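Local coordinates for protein glutaminase 1 (Escherichia coli, PDB 1U60) that catalyses the hydrolysis of L-glutamine to L-glutamate and ammonium, as a homotetrameric member of the glutaminase family, at residues A[132-135]-A[136-140]. Sequence-based numbering, arbitrary orientation.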
ATOM      1  N   VAL A 132       3.953  28.935  17.928  1.00 14.72           N
ATOM      2  CA  VAL A 132       4.004  28.711  16.465  1.00 14.33           C
ATOM      3  C   VAL A 132       5.453  28.702  15.945  1.00 14.47           C
ATOM      4  O   VAL A 132       5.838  27.893  15.100  1.00 11.75           O
ATOM      5  CB  VAL A 132       3.131  29.716  15.689  1.00 15.06           C
ATOM      6  CG1 VAL A 132       3.571  31.149  15.916  1.00 15.11           C
ATOM      7  CG2 VAL A 132       3.133  29.391  14.187  1.00 15.15           C
ATOM      8  N   GLU A 133       6.288  29.598  16.465  1.00 13.67           N
ATOM      9  CA  GLU A 133       7.663  29.638  15.977  1.00 15.28           C
ATOM     10  C   GLU A 133       8.484  28.424  16.390  1.00 14.53           C
ATOM     11  O   GLU A 133       9.319  27.994  15.607  1.00 16.22           O
ATOM     12  CB  GLU A 133       8.384  30.917  16.393  1.00 15.39           C
ATOM     13  CG  GLU A 133       7.707  32.166  15.805  1.00 18.09           C
ATOM     14  CD  GLU A 133       7.597  32.146  14.275  1.00 20.29           C
ATOM     15  OE1 GLU A 133       8.565  31.631  13.631  1.00 17.40           O
ATOM     16  OE2 GLU A 133       6.571  32.665  13.730  1.00 20.90           O
ATOM     17  N   GLN A 134       8.267  27.898  17.596  1.00 13.90           N
ATOM     18  CA  GLN A 134       8.914  26.664  18.001  1.00 12.67           C
ATOM     19  C   GLN A 134       8.432  25.515  17.110  1.00 12.33           C
ATOM     20  O   GLN A 134       9.241  24.666  16.733  1.00 11.08           O
ATOM     21  CB  GLN A 134       8.618  26.324  19.446  1.00 13.73           C
ATOM     22  CG  GLN A 134       9.275  25.035  19.887  1.00 16.03           C
ATOM     23  CD  GLN A 134       9.172  24.772  21.376  1.00 18.05           C
ATOM     24  OE1 GLN A 134       8.084  24.749  21.917  1.00 17.24           O
ATOM     25  NE2 GLN A 134      10.297  24.486  22.012  1.00 21.56           N
ATOM     26  N   ARG A 135       7.140  25.515  16.791  1.00 10.61           N
ATOM     27  CA  ARG A 135       6.578  24.472  15.925  1.00 10.38           C
ATOM     28  C   ARG A 135       7.353  24.461  14.599  1.00 10.72           C
ATOM     29  O   ARG A 135       7.774  23.418  14.125  1.00 10.41           O
ATOM     30  CB  ARG A 135       5.089  24.687  15.700  1.00  9.22           C
ATOM     31  CG  ARG A 135       4.384  23.558  14.921  1.00 11.00           C
ATOM     32  CD  ARG A 135       2.861  23.778  14.758  1.00 10.62           C
ATOM     33  NE  ARG A 135       2.259  23.887  16.068  1.00 11.88           N
ATOM     34  CZ  ARG A 135       2.034  22.874  16.878  1.00 11.25           C
ATOM     35  NH1 ARG A 135       2.213  21.599  16.515  1.00 12.08           N
ATOM     36  NH2 ARG A 135       1.545  23.135  18.067  1.00 13.75           N
ATOM     37  N   TRP A 136       7.605  25.647  14.059  1.00 10.55           N
ATOM     38  CA  TRP A 136       8.300  25.792  12.766  1.00 10.63           C
ATOM     39  C   TRP A 136       9.739  25.377  12.939  1.00 10.55           C
ATOM     40  O   TRP A 136      10.256  24.592  12.163  1.00  9.59           O
ATOM     41  CB  TRP A 136       8.148  27.223  12.194  1.00 10.82           C
ATOM     42  CG  TRP A 136       9.111  27.501  11.082  1.00 11.45           C
ATOM     43  CD1 TRP A 136      10.087  28.497  11.034  1.00 10.78           C
ATOM     44  CD2 TRP A 136       9.305  26.703   9.922  1.00  9.48           C
ATOM     45  NE1 TRP A 136      10.805  28.374   9.867  1.00 12.10           N
ATOM     46  CE2 TRP A 136      10.358  27.283   9.169  1.00  9.98           C
ATOM     47  CE3 TRP A 136       8.695  25.527   9.429  1.00 10.29           C
ATOM     48  CZ2 TRP A 136      10.801  26.735   7.961  1.00 10.39           C
ATOM     49  CZ3 TRP A 136       9.134  25.004   8.235  1.00 11.04           C
ATOM     50  CH2 TRP A 136      10.172  25.595   7.515  1.00  9.79           C
ATOM     51  N   GLN A 137      10.392  25.883  13.987  1.00  9.57           N
ATOM     52  CA  GLN A 137      11.802  25.600  14.192  1.00 10.94           C
ATOM     53  C   GLN A 137      12.045  24.091  14.300  1.00 10.41           C
ATOM     54  O   GLN A 137      13.010  23.607  13.732  1.00 10.24           O
ATOM     55  CB  GLN A 137      12.374  26.327  15.432  1.00 11.80           C
ATOM     56  CG  GLN A 137      12.650  27.813  15.185  1.00 15.34           C
ATOM     57  CD  GLN A 137      13.493  28.117  13.936  1.00 17.92           C
ATOM     58  OE1 GLN A 137      14.576  27.569  13.768  1.00 21.52           O
ATOM     59  NE2 GLN A 137      13.008  29.008  13.084  1.00 18.86           N
ATOM     60  N   ARG A 138      11.170  23.350  14.982  1.00 10.42           N
ATOM     61  CA  ARG A 138      11.400  21.922  15.191  1.00  9.51           C
ATOM     62  C   ARG A 138      11.224  21.158  13.872  1.00 10.05           C
ATOM     63  O   ARG A 138      11.972  20.261  13.588  1.00  9.69           O
ATOM     64  CB  ARG A 138      10.502  21.381  16.272  1.00 10.48           C
ATOM     65  CG  ARG A 138      10.780  21.946  17.700  1.00 10.20           C
ATOM     66  CD  ARG A 138       9.991  21.234  18.809  1.00 11.81           C
ATOM     67  NE  ARG A 138      10.456  19.854  18.968  1.00 12.04           N
ATOM     68  CZ  ARG A 138       9.728  18.749  18.775  1.00 13.77           C
ATOM     69  NH1 ARG A 138       8.438  18.782  18.491  1.00 12.71           N
ATOM     70  NH2 ARG A 138      10.315  17.566  18.951  1.00 11.18           N
ATOM     71  N   ILE A 139      10.277  21.589  13.047  1.00  8.91           N
ATOM     72  CA  ILE A 139      10.052  20.967  11.709  1.00  9.59           C
ATOM     73  C   ILE A 139      11.183  21.276  10.751  1.00  9.55           C
ATOM     74  O   ILE A 139      11.698  20.387  10.100  1.00  9.72           O
ATOM     75  CB  ILE A 139       8.705  21.407  11.146  1.00  8.76           C
ATOM     76  CG1 ILE A 139       7.567  20.684  11.902  1.00 10.35           C
ATOM     77  CG2 ILE A 139       8.596  21.132   9.634  1.00 11.02           C
ATOM     78  CD1 ILE A 139       6.184  21.275  11.701  1.00 10.35           C
ATOM     79  N   LEU A 140      11.638  22.545  10.711  1.00  9.60           N
ATOM     80  CA  LEU A 140      12.794  22.928   9.889  1.00  9.95           C
ATOM     81  C   LEU A 140      14.017  22.089  10.291  1.00  9.83           C
ATOM     82  O   LEU A 140      14.736  21.600   9.448  1.00  9.62           O
ATOM     83  CB  LEU A 140      13.078  24.425  10.001  1.00 10.21           C
ATOM     84  CG  LEU A 140      14.309  24.910   9.248  1.00 11.30           C
ATOM     85  CD1 LEU A 140      14.173  24.610   7.757  1.00 12.16           C
ATOM     86  CD2 LEU A 140      14.520  26.411   9.492  1.00 12.23           C
TER
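Gln-134 and Arg-138, one helical turn apart, run side by side and point the same way, Gln-134 CG lying 4.0 Å from Arg-138 CD. Their aliphatic parts make this contact, while the amide and guanidinium planes stand 80° apart. In Gln-134, CG is anti to the backbone N (chi1 180°) and the chain is extended beyond it, whereas Arg-138 has CG beside its own N (chi1 -66°), which places Arg-138 CG 3.3 Å from Gln-134 O. One residue further along, the next i to i+4 pair brings Ile-139 CD1 within 4.3 Å of Arg-135 CG. Near the start of the helix, Glu-133 OE1 approaches Trp-136 CD1 obliquely at 4.3 Å.

Beneath the side chains run successive i to i+4 backbone bonds of the alpha helix, among them Arg-138 N to Gln-134 O at 2.9 Å; the one from Ile-139 N to Arg-135 O is longer, 3.3 Å. The charged ends are anchored elsewhere: Arg-138 pairs with Asp-79, Glu-133 with Arg-194 and Arg-135 with Glu-187, while Arg-135 NH1 also bonds to the carbonyls of Thr-124 and Ile-127. Gln-134 OE1 accepts from Glu-130 N, just before the helix. Ile-139 packs between helices 68-80 and 185-195. The two i to i+4 pairs thus spend no side-chain polar atoms on each other, and bridges to Asp-79, Glu-187 and Arg-194 tie helix 132-147 to both neighbours.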